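Local coordinates for protein arylalkylamine N-Acetyltransferase 2 (Aedes aegypti, PDB 4FD5) that probably catalyses transfer of an acyl group from acyl-CoA to the amine of arylalkylamines such as dopamine and serotonin, at residues Glu53-Ser58 with Glu132-Ser137; Glu12-Lys17 with Val78-Ile83; Arg178-Leu183 with Lys215-Val220. All blocks are in the same frame, centred on the assembly; numbering follows the deposited sequence.

Contact 1. Residues Glu53-Ser58 with Glu132-Ser137; sequences EQHSLS and EIRILS
Arg134 and Ile135, next to each other on strand 129-138, both turn toward helix 50-60, where they approach His55 loosely and touch Ser56. Two neighbours can share one face because they form a classic beta bulge opposite Leu80, as at the bulged fourth strand of GNAT folds. Arg134 CB lies beside Leu80 O. CG stands beside the backbone N (chi1 -64°), and the extended chain beyond it lets CD carry the guanidinium outward to Glu132. NE donates to Glu132 OE1 at 2.8 Å from above the carboxylate plane, and NH2 reaches the same Glu132 OE1 at 3.1 Å, a side-on salt bridge with the oxygen in the guanidinium plane. CZ packs on Gly82 CA, while Arg134 NH1 ends 4.3 Å from His55 NE2, obliquely to the imidazole. At the next residue, Ile135 CD1 touches Ser56 OG at 3.9 Å, a hydroxyl already hydrogen-bonded to Leu52 O within its own helix. No hydrogen bond joins the two segments themselves, but Thr59 OG1, one turn on and also bonded to His55 O, ties Arg134 NH1 to the same helix. Glu132 and Thr59 together fix how the guanidinium is turned beside His55.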
loop_
_atom_site.group_PDB
_atom_site.type_symbol
_atom_site.label_atom_id
_atom_site.label_comp_id
_atom_site.label_asym_id
_atom_site.label_seq_id
_atom_site.Cartn_x
_atom_site.Cartn_y
_atom_site.Cartn_z
ATOM N N GLU A 53 -4.583 -10.472 4.891
ATOM C CA GLU A 53 -4.295 -10.312 6.311
ATOM C C GLU A 53 -2.917 -10.840 6.679
ATOM O O GLU A 53 -2.215 -10.224 7.470
ATOM C CB GLU A 53 -5.393 -10.973 7.143
ATOM C CG GLU A 53 -6.721 -10.242 7.026
ATOM C CD GLU A 53 -7.893 -11.041 7.551
ATOM O OE1 GLU A 53 -7.705 -11.838 8.491
ATOM O OE2 GLU A 53 -9.008 -10.879 7.015
ATOM N N GLN A 54 -2.521 -11.965 6.090
ATOM C CA GLN A 54 -1.162 -12.482 6.266
ATOM C C GLN A 54 -0.121 -11.434 5.839
ATOM O O GLN A 54 0.882 -11.197 6.538
ATOM C CB GLN A 54 -0.996 -13.768 5.450
ATOM C CG GLN A 54 0.391 -14.364 5.450
ATOM C CD GLN A 54 0.449 -15.623 4.598
ATOM O OE1 GLN A 54 0.124 -16.716 5.063
ATOM N NE2 GLN A 54 0.831 -15.466 3.334
ATOM N N HIS A 55 -0.366 -10.806 4.688
ATOM C CA HIS A 55 0.547 -9.796 4.165
ATOM C C HIS A 55 0.602 -8.563 5.070
ATOM O O HIS A 55 1.693 -8.077 5.383
ATOM C CB HIS A 55 0.170 -9.402 2.723
ATOM C CG HIS A 55 1.190 -8.539 2.035
ATOM N ND1 HIS A 55 0.878 -7.735 0.958
ATOM C CD2 HIS A 55 2.515 -8.363 2.261
ATOM C CE1 HIS A 55 1.964 -7.093 0.556
ATOM N NE2 HIS A 55 2.970 -7.455 1.329
ATOM N N SER A 56 -0.565 -8.077 5.493
ATOM C CA SER A 56 -0.623 -6.931 6.399
ATOM C C SER A 56 0.050 -7.202 7.737
ATOM O O SER A 56 0.712 -6.331 8.281
ATOM C CB SER A 56 -2.050 -6.438 6.600
ATOM O OG SER A 56 -2.610 -6.050 5.355
ATOM N N LEU A 57 -0.114 -8.408 8.268
ATOM C CA LEU A 57 0.553 -8.731 9.531
ATOM C C LEU A 57 2.066 -8.753 9.350
ATOM O O LEU A 57 2.806 -8.185 10.156
ATOM C CB LEU A 57 0.031 -10.050 10.096
ATOM C CG LEU A 57 0.614 -10.471 11.444
ATOM C CD1 LEU A 57 0.345 -9.426 12.514
ATOM C CD2 LEU A 57 -0.009 -11.812 11.825
ATOM N N SER A 58 2.528 -9.393 8.277
ATOM C CA SER A 58 3.956 -9.387 7.988
ATOM C C SER A 58 4.487 -7.955 7.887
ATOM O O SER A 58 5.539 -7.622 8.439
ATOM C CB SER A 58 4.252 -10.151 6.699
ATOM O OG SER A 58 5.648 -10.345 6.558
ATOM N N GLU A 132 8.686 1.437 2.040
ATOM C CA GLU A 132 7.520 1.282 1.166
ATOM C C GLU A 132 6.185 1.522 1.872
ATOM O O GLU A 132 5.846 0.830 2.839
ATOM C CB GLU A 132 7.522 -0.110 0.499
ATOM C CG GLU A 132 6.453 -0.253 -0.584
ATOM C CD GLU A 132 6.384 -1.653 -1.178
ATOM O OE1 GLU A 132 6.797 -2.637 -0.506
ATOM O OE2 GLU A 132 5.889 -1.764 -2.325
ATOM N N ILE A 133 5.413 2.486 1.369
ATOM C CA ILE A 133 4.069 2.728 1.878
ATOM C C ILE A 133 3.160 1.737 1.161
ATOM O O ILE A 133 3.029 1.778 -0.063
ATOM C CB ILE A 133 3.595 4.166 1.585
ATOM C CG1 ILE A 133 4.522 5.193 2.217
ATOM C CG2 ILE A 133 2.172 4.393 2.107
ATOM C CD1 ILE A 133 4.486 6.546 1.506
ATOM N N ARG A 134 2.545 0.833 1.913
ATOM C CA ARG A 134 1.769 -0.246 1.313
ATOM C C ARG A 134 0.273 -0.027 1.380
ATOM O O ARG A 134 -0.439 -0.328 0.413
ATOM C CB ARG A 134 2.137 -1.587 1.945
ATOM C CG ARG A 134 3.579 -1.926 1.663
ATOM C CD ARG A 134 3.991 -3.299 2.206
ATOM N NE ARG A 134 5.356 -3.564 1.769
ATOM C CZ ARG A 134 6.210 -4.394 2.358
ATOM N NH1 ARG A 134 5.849 -5.098 3.426
ATOM N NH2 ARG A 134 7.436 -4.519 1.859
ATOM N N ILE A 135 -0.203 0.446 2.533
ATOM C CA ILE A 135 -1.616 0.772 2.672
ATOM C C ILE A 135 -1.761 2.145 3.300
ATOM O O ILE A 135 -1.072 2.450 4.266
ATOM C CB ILE A 135 -2.351 -0.240 3.581
ATOM C CG1 ILE A 135 -2.462 -1.589 2.868
ATOM C CG2 ILE A 135 -3.728 0.288 3.962
ATOM C CD1 ILE A 135 -3.238 -2.631 3.665
ATOM N N LEU A 136 -2.649 2.974 2.748
ATOM C CA LEU A 136 -3.023 4.239 3.376
ATOM C C LEU A 136 -4.541 4.232 3.471
ATOM O O LEU A 136 -5.233 4.154 2.444
ATOM C CB LEU A 136 -2.539 5.424 2.525
ATOM C CG LEU A 136 -2.947 6.828 2.977
ATOM C CD1 LEU A 136 -2.403 7.133 4.366
ATOM C CD2 LEU A 136 -2.446 7.833 1.963
ATOM N N SER A 137 -5.051 4.305 4.696
ATOM C CA SER A 137 -6.477 4.065 4.946
ATOM C C SER A 137 -6.983 5.020 6.023
ATOM O O SER A 137 -6.327 5.188 7.048
ATOM C CB SER A 137 -6.673 2.611 5.418
ATOM O OG SER A 137 -8.035 2.362 5.723
#

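Contact 2. Residues Glu12-Lys17 with Val78-Ile83; sequences ETISSK and VALNGI
Ile14 reaches Val78 and Leu80 from just beyond the end of strand 10-13, at the edge of the mixed sheet of the GNAT fold where 10-13 is the outermost strand. Strand 66-69 lies between strands 10-13 and 75-85, so the two segments are not hydrogen-bonded to each other: Ile14 pairs through its backbone with Ser65, while Ala79 pairs with Ile66. What links them directly is a small, wholly apolar patch on the face covered by helices 19-29 and 50-60.

The tight part is built by methyl groups. In Ile14, CG1 stands opposite the carbonyl carbon (chi1 -53°) and the chain continues straight (chi2 180°), which carries CD1 to strand 75-85. Ile14 CD1 lies 4.0 Å from Val78 CG1, the two side chains meeting at about a right angle. Along the strand, Leu80 CD1 is packed closely against Val78 CG2, 3.4 Å away, so that the two residues offer Ile14 a continuous apolar surface. Val22 and Leu60 also touch both Ile14 and Leu80, and Leu26 backs Leu80, adding helix side chains to the patch.

The other residues of 12-17 belong to a looser, more polar margin. Glu12 makes no contact with 78-83 and forms a salt bridge with Arg10, and beyond Ile14 the chain leaves the sheet, with Ser16 and Lys17 exposed to solvent. On strand 75-85, Asn81 serves the other face of the sheet, its ND2 hydrogen-bonded to Val64 O and Ser155 OG. The buried patch therefore rests on one isoleucine, whose single methyl, Ile14 CD1, touches both partners, the second being Leu80 CD1 at 4.4 Å.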
loop_
_atom_site.group_PDB
_atom_site.type_symbol
_atom_site.label_atom_id
_atom_site.label_comp_id
_atom_site.label_asym_id
_atom_site.label_seq_id
_atom_site.Cartn_x
_atom_site.Cartn_y
_atom_site.Cartn_z
ATOM N N GLU A 12 0.961 7.366 16.275
ATOM C CA GLU A 12 1.853 6.447 16.972
ATOM C C GLU A 12 2.359 5.373 16.023
ATOM O O GLU A 12 1.677 5.011 15.075
ATOM C CB GLU A 12 1.117 5.754 18.122
ATOM C CG GLU A 12 0.445 6.687 19.131
ATOM C CD GLU A 12 1.446 7.410 20.014
ATOM O OE1 GLU A 12 2.620 6.981 20.065
ATOM O OE2 GLU A 12 1.057 8.408 20.659
ATOM N N THR A 13 3.544 4.845 16.299
ATOM C CA THR A 13 4.009 3.657 15.580
ATOM C C THR A 13 3.153 2.478 16.049
ATOM O O THR A 13 2.853 2.374 17.235
ATOM C CB THR A 13 5.502 3.402 15.860
ATOM O OG1 THR A 13 6.269 4.547 15.458
ATOM C CG2 THR A 13 5.989 2.161 15.106
ATOM N N ILE A 14 2.751 1.591 15.137
ATOM C CA ILE A 14 1.819 0.521 15.501
ATOM C C ILE A 14 2.552 -0.631 16.150
ATOM O O ILE A 14 3.416 -1.252 15.527
ATOM C CB ILE A 14 1.030 -0.014 14.279
ATOM C CG1 ILE A 14 0.367 1.164 13.552
ATOM C CG2 ILE A 14 -0.033 -1.019 14.742
ATOM C CD1 ILE A 14 -0.434 0.783 12.320
ATOM N N SER A 15 2.206 -0.892 17.406
ATOM C CA SER A 15 2.801 -1.971 18.192
ATOM C C SER A 15 1.891 -3.184 18.161
ATOM O O SER A 15 0.738 -3.091 17.748
ATOM C CB SER A 15 2.999 -1.514 19.641
ATOM O OG SER A 15 1.747 -1.412 20.292
ATOM N N SER A 16 2.397 -4.325 18.618
ATOM C CA SER A 16 1.653 -5.582 18.477
ATOM C C SER A 16 0.286 -5.591 19.175
ATOM O O SER A 16 -0.627 -6.293 18.732
ATOM C CB SER A 16 2.496 -6.781 18.941
ATOM O OG SER A 16 2.732 -6.751 20.345
ATOM N N LYS A 17 0.146 -4.828 20.261
ATOM C CA LYS A 17 -1.124 -4.794 20.980
ATOM C C LYS A 17 -2.246 -4.214 20.121
ATOM O O LYS A 17 -3.413 -4.402 20.414
ATOM C CB LYS A 17 -0.999 -4.015 22.290
ATOM C CG LYS A 17 -0.115 -4.707 23.309
ATOM C CD LYS A 17 -0.415 -4.176 24.699
ATOM C CE LYS A 17 0.431 -4.882 25.759
ATOM N NZ LYS A 17 0.126 -4.382 27.127
ATOM N N VAL A 78 -4.627 4.469 9.168
ATOM C CA VAL A 78 -3.284 3.885 9.229
ATOM C C VAL A 78 -2.486 4.088 7.937
ATOM O O VAL A 78 -3.045 4.230 6.847
ATOM C CB VAL A 78 -3.329 2.369 9.509
ATOM C CG1 VAL A 78 -3.941 2.099 10.894
ATOM C CG2 VAL A 78 -4.069 1.632 8.397
ATOM N N ALA A 79 -1.166 4.062 8.092
ATOM C CA ALA A 79 -0.242 3.876 6.987
ATOM C C ALA A 79 0.557 2.629 7.308
ATOM O O ALA A 79 1.364 2.636 8.239
ATOM C CB ALA A 79 0.692 5.062 6.870
ATOM N N LEU A 80 0.300 1.551 6.577
ATOM C CA LEU A 80 1.075 0.330 6.776
ATOM C C LEU A 80 2.255 0.428 5.831
ATOM O O LEU A 80 2.072 0.529 4.599
ATOM C CB LEU A 80 0.261 -0.928 6.484
ATOM C CG LEU A 80 -0.452 -1.557 7.679
ATOM C CD1 LEU A 80 -1.448 -0.603 8.262
ATOM C CD2 LEU A 80 -1.098 -2.887 7.344
ATOM N N ASN A 81 3.446 0.361 6.431
ATOM C CA ASN A 81 4.704 0.565 5.731
ATOM C C ASN A 81 5.610 -0.631 5.924
ATOM O O ASN A 81 5.669 -1.205 7.015
ATOM C CB ASN A 81 5.422 1.805 6.268
ATOM C CG ASN A 81 4.563 3.054 6.195
ATOM O OD1 ASN A 81 3.901 3.310 5.183
ATOM N ND2 ASN A 81 4.542 3.822 7.274
ATOM N N GLY A 82 6.301 -1.014 4.857
ATOM C CA GLY A 82 7.236 -2.133 4.929
ATOM C C GLY A 82 8.635 -1.765 4.488
ATOM O O GLY A 82 8.865 -0.725 3.887
ATOM N N ILE A 83 9.595 -2.633 4.791
ATOM C CA ILE A 83 10.970 -2.388 4.385
ATOM C C ILE A 83 11.367 -3.326 3.251
ATOM O O ILE A 83 11.263 -4.539 3.397
ATOM C CB ILE A 83 11.934 -2.596 5.567
ATOM C CG1 ILE A 83 11.497 -1.718 6.739
ATOM C CG2 ILE A 83 13.359 -2.246 5.138
ATOM C CD1 ILE A 83 12.208 -2.031 8.055
#

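Contact 3. Residues Arg178-Leu183 with Lys215-Val220; sequences RVVSSL and KIMCKV
Segment 178-183, from helix 174-182, rides over strand 213-220, with CA atoms 8.2 Å apart at Val180 and Met217 and 8.7 Å apart at Leu183 and Lys219. Leu183 lies in the loop after the helix: its N bonds to Val180 O at 3.0 Å and only weakly to Val179 O, which also accepts a short 2.6 Å hydrogen bond from Ser182 OG. The strand lies in the sheet between 166-171 and 186-192, and Met217 and Lys219 both point from it toward the helix.

Met217 packs against Val180 and Ser181. Its chain runs straight to SD and then bends (chi3 78°), bringing Met217 SD to 3.6 Å from Val180 CG2 and turning CE to Ser181. The side chains of Val180 and Met217 cross obliquely, and Met217 CE comes to 3.2 Å of Ser181 OG, a hydroxyl hydrogen-bonded to Gln177 O in its own helix. Phe185 flanks this core, touching Val180 and Lys219.

Two residues further on, the fully extended Lys219 reaches from the strand to Leu183. Lys219 NZ donates to Leu183 O at 2.8 Å, nearly in line with the carbonyl (C=O...N 165°), and the same ammonium forms a salt bridge with Glu156. The Leu183 side chain heads off to Lys149, Ile152 and Glu153 of helix 147-161. An ammonium group near the C-terminal end of a helix is probably favourable; with Glu156 as second partner, Lys219 probably stays charged while it joins the strand, the loop after helix 174-182 and helix 147-161.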
loop_
_atom_site.group_PDB
_atom_site.type_symbol
_atom_site.label_atom_id
_atom_site.label_comp_id
_atom_site.label_asym_id
_atom_site.label_seq_id
_atom_site.Cartn_x
_atom_site.Cartn_y
_atom_site.Cartn_z
ATOM N N ARG A 178 -2.965 11.345 -5.309
ATOM C CA ARG A 178 -2.994 12.799 -5.065
ATOM C C ARG A 178 -2.263 13.179 -3.772
ATOM O O ARG A 178 -1.496 14.153 -3.738
ATOM C CB ARG A 178 -4.428 13.328 -5.045
ATOM C CG ARG A 178 -4.513 14.838 -4.852
ATOM C CD ARG A 178 -5.939 15.348 -5.062
ATOM N NE ARG A 178 -6.438 15.069 -6.407
ATOM C CZ ARG A 178 -6.219 15.846 -7.472
ATOM N NH1 ARG A 178 -5.504 16.964 -7.363
ATOM N NH2 ARG A 178 -6.717 15.503 -8.656
ATOM N N VAL A 179 -2.477 12.391 -2.722
ATOM C CA VAL A 179 -1.799 12.668 -1.451
ATOM C C VAL A 179 -0.270 12.630 -1.583
ATOM O O VAL A 179 0.434 13.598 -1.225
ATOM C CB VAL A 179 -2.254 11.698 -0.333
ATOM C CG1 VAL A 179 -1.422 11.915 0.936
ATOM C CG2 VAL A 179 -3.722 11.911 -0.033
ATOM N N VAL A 180 0.247 11.517 -2.093
ATOM C CA VAL A 180 1.694 11.403 -2.171
ATOM C C VAL A 180 2.298 12.404 -3.167
ATOM O O VAL A 180 3.380 12.925 -2.921
ATOM C CB VAL A 180 2.197 9.953 -2.404
ATOM C CG1 VAL A 180 1.767 9.054 -1.235
ATOM C CG2 VAL A 180 1.691 9.403 -3.704
ATOM N N SER A 181 1.596 12.681 -4.266
ATOM C CA SER A 181 2.048 13.709 -5.216
ATOM C C SER A 181 2.201 15.046 -4.512
ATOM O O SER A 181 3.184 15.775 -4.717
ATOM C CB SER A 181 1.036 13.868 -6.357
ATOM O OG SER A 181 1.072 12.773 -7.243
ATOM N N SER A 182 1.220 15.381 -3.678
ATOM C CA SER A 182 1.247 16.640 -2.943
ATOM C C SER A 182 2.407 16.712 -1.962
ATOM O O SER A 182 2.819 17.808 -1.550
ATOM C CB SER A 182 -0.071 16.863 -2.203
ATOM O OG SER A 182 -0.126 16.138 -0.986
ATOM N N LEU A 183 2.916 15.544 -1.572
ATOM C CA LEU A 183 4.087 15.488 -0.690
ATOM C C LEU A 183 5.432 15.236 -1.398
ATOM O O LEU A 183 6.427 14.877 -0.760
ATOM C CB LEU A 183 3.858 14.431 0.392
ATOM C CG LEU A 183 2.714 14.757 1.336
ATOM C CD1 LEU A 183 2.344 13.542 2.192
ATOM C CD2 LEU A 183 3.096 15.947 2.202
ATOM N N LYS A 215 0.235 3.669 -10.394
ATOM C CA LYS A 215 1.465 4.453 -10.503
ATOM C C LYS A 215 2.446 3.981 -9.450
ATOM O O LYS A 215 2.101 3.938 -8.272
ATOM C CB LYS A 215 1.194 5.944 -10.300
ATOM C CG LYS A 215 0.219 6.560 -11.292
ATOM C CD LYS A 215 0.123 8.077 -11.102
ATOM C CE LYS A 215 -0.845 8.688 -12.111
ATOM N NZ LYS A 215 -0.836 10.172 -12.032
ATOM N N ILE A 216 3.648 3.600 -9.873
ATOM C CA ILE A 216 4.746 3.386 -8.936
ATOM C C ILE A 216 5.485 4.711 -8.763
ATOM O O ILE A 216 6.013 5.282 -9.748
ATOM C CB ILE A 216 5.708 2.283 -9.379
ATOM C CG1 ILE A 216 4.966 0.948 -9.467
ATOM C CG2 ILE A 216 6.893 2.191 -8.418
ATOM C CD1 ILE A 216 5.846 -0.193 -9.944
ATOM N N MET A 217 5.493 5.182 -7.518
ATOM C CA MET A 217 5.895 6.542 -7.198
ATOM C C MET A 217 6.961 6.516 -6.126
ATOM O O MET A 217 6.976 5.622 -5.279
ATOM C CB MET A 217 4.687 7.351 -6.705
ATOM C CG MET A 217 3.506 7.323 -7.675
ATOM S SD MET A 217 2.049 8.226 -7.119
ATOM C CE MET A 217 2.559 9.914 -7.487
ATOM N N CYS A 218 7.861 7.488 -6.156
ATOM C CA CYS A 218 8.915 7.509 -5.147
ATOM C C CYS A 218 9.377 8.911 -4.758
ATOM O O CYS A 218 9.101 9.893 -5.443
ATOM C CB CYS A 218 10.100 6.659 -5.599
ATOM S SG CYS A 218 11.015 7.405 -6.953
ATOM N N LYS A 219 10.072 8.993 -3.636
ATOM C CA LYS A 219 10.564 10.271 -3.146
ATOM C C LYS A 219 11.927 10.064 -2.511
ATOM O O LYS A 219 12.098 9.165 -1.687
ATOM C CB LYS A 219 9.596 10.855 -2.113
ATOM C CG LYS A 219 9.975 12.242 -1.633
ATOM C CD LYS A 219 9.045 12.761 -0.558
ATOM C CE LYS A 219 9.462 14.191 -0.194
ATOM N NZ LYS A 219 8.669 14.767 0.911
ATOM N N VAL A 220 12.896 10.887 -2.899
ATOM C CA VAL A 220 14.165 10.926 -2.186
ATOM C C VAL A 220 13.994 11.849 -0.985
ATOM O O VAL A 220 13.610 13.017 -1.141
ATOM C CB VAL A 220 15.315 11.436 -3.069
ATOM C CG1 VAL A 220 16.596 11.555 -2.217
ATOM C CG2 VAL A 220 15.532 10.495 -4.230
#

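In the fold
All three contacts attach to one mixed sheet, the core of the GNAT fold. Contacts 1 and 2 have centres about 9 Å apart and touch, since strands 129-138 and 75-85 are neighbours; their segments alternate along the chain. Contact 3, about 17 Å from contact 1 and 20 Å from contact 2 between centres, comes later in the chain, on the opposite face. Helices thus pack on both faces: 19-29 and 50-60 at contacts 1 and 2, 147-161 and 174-182 at contact 3. The contacts run from outermost strand 10-13 to strand 213-220, next to the other outermost strand 186-192, giving the layered scaffold of an acetyltransferase.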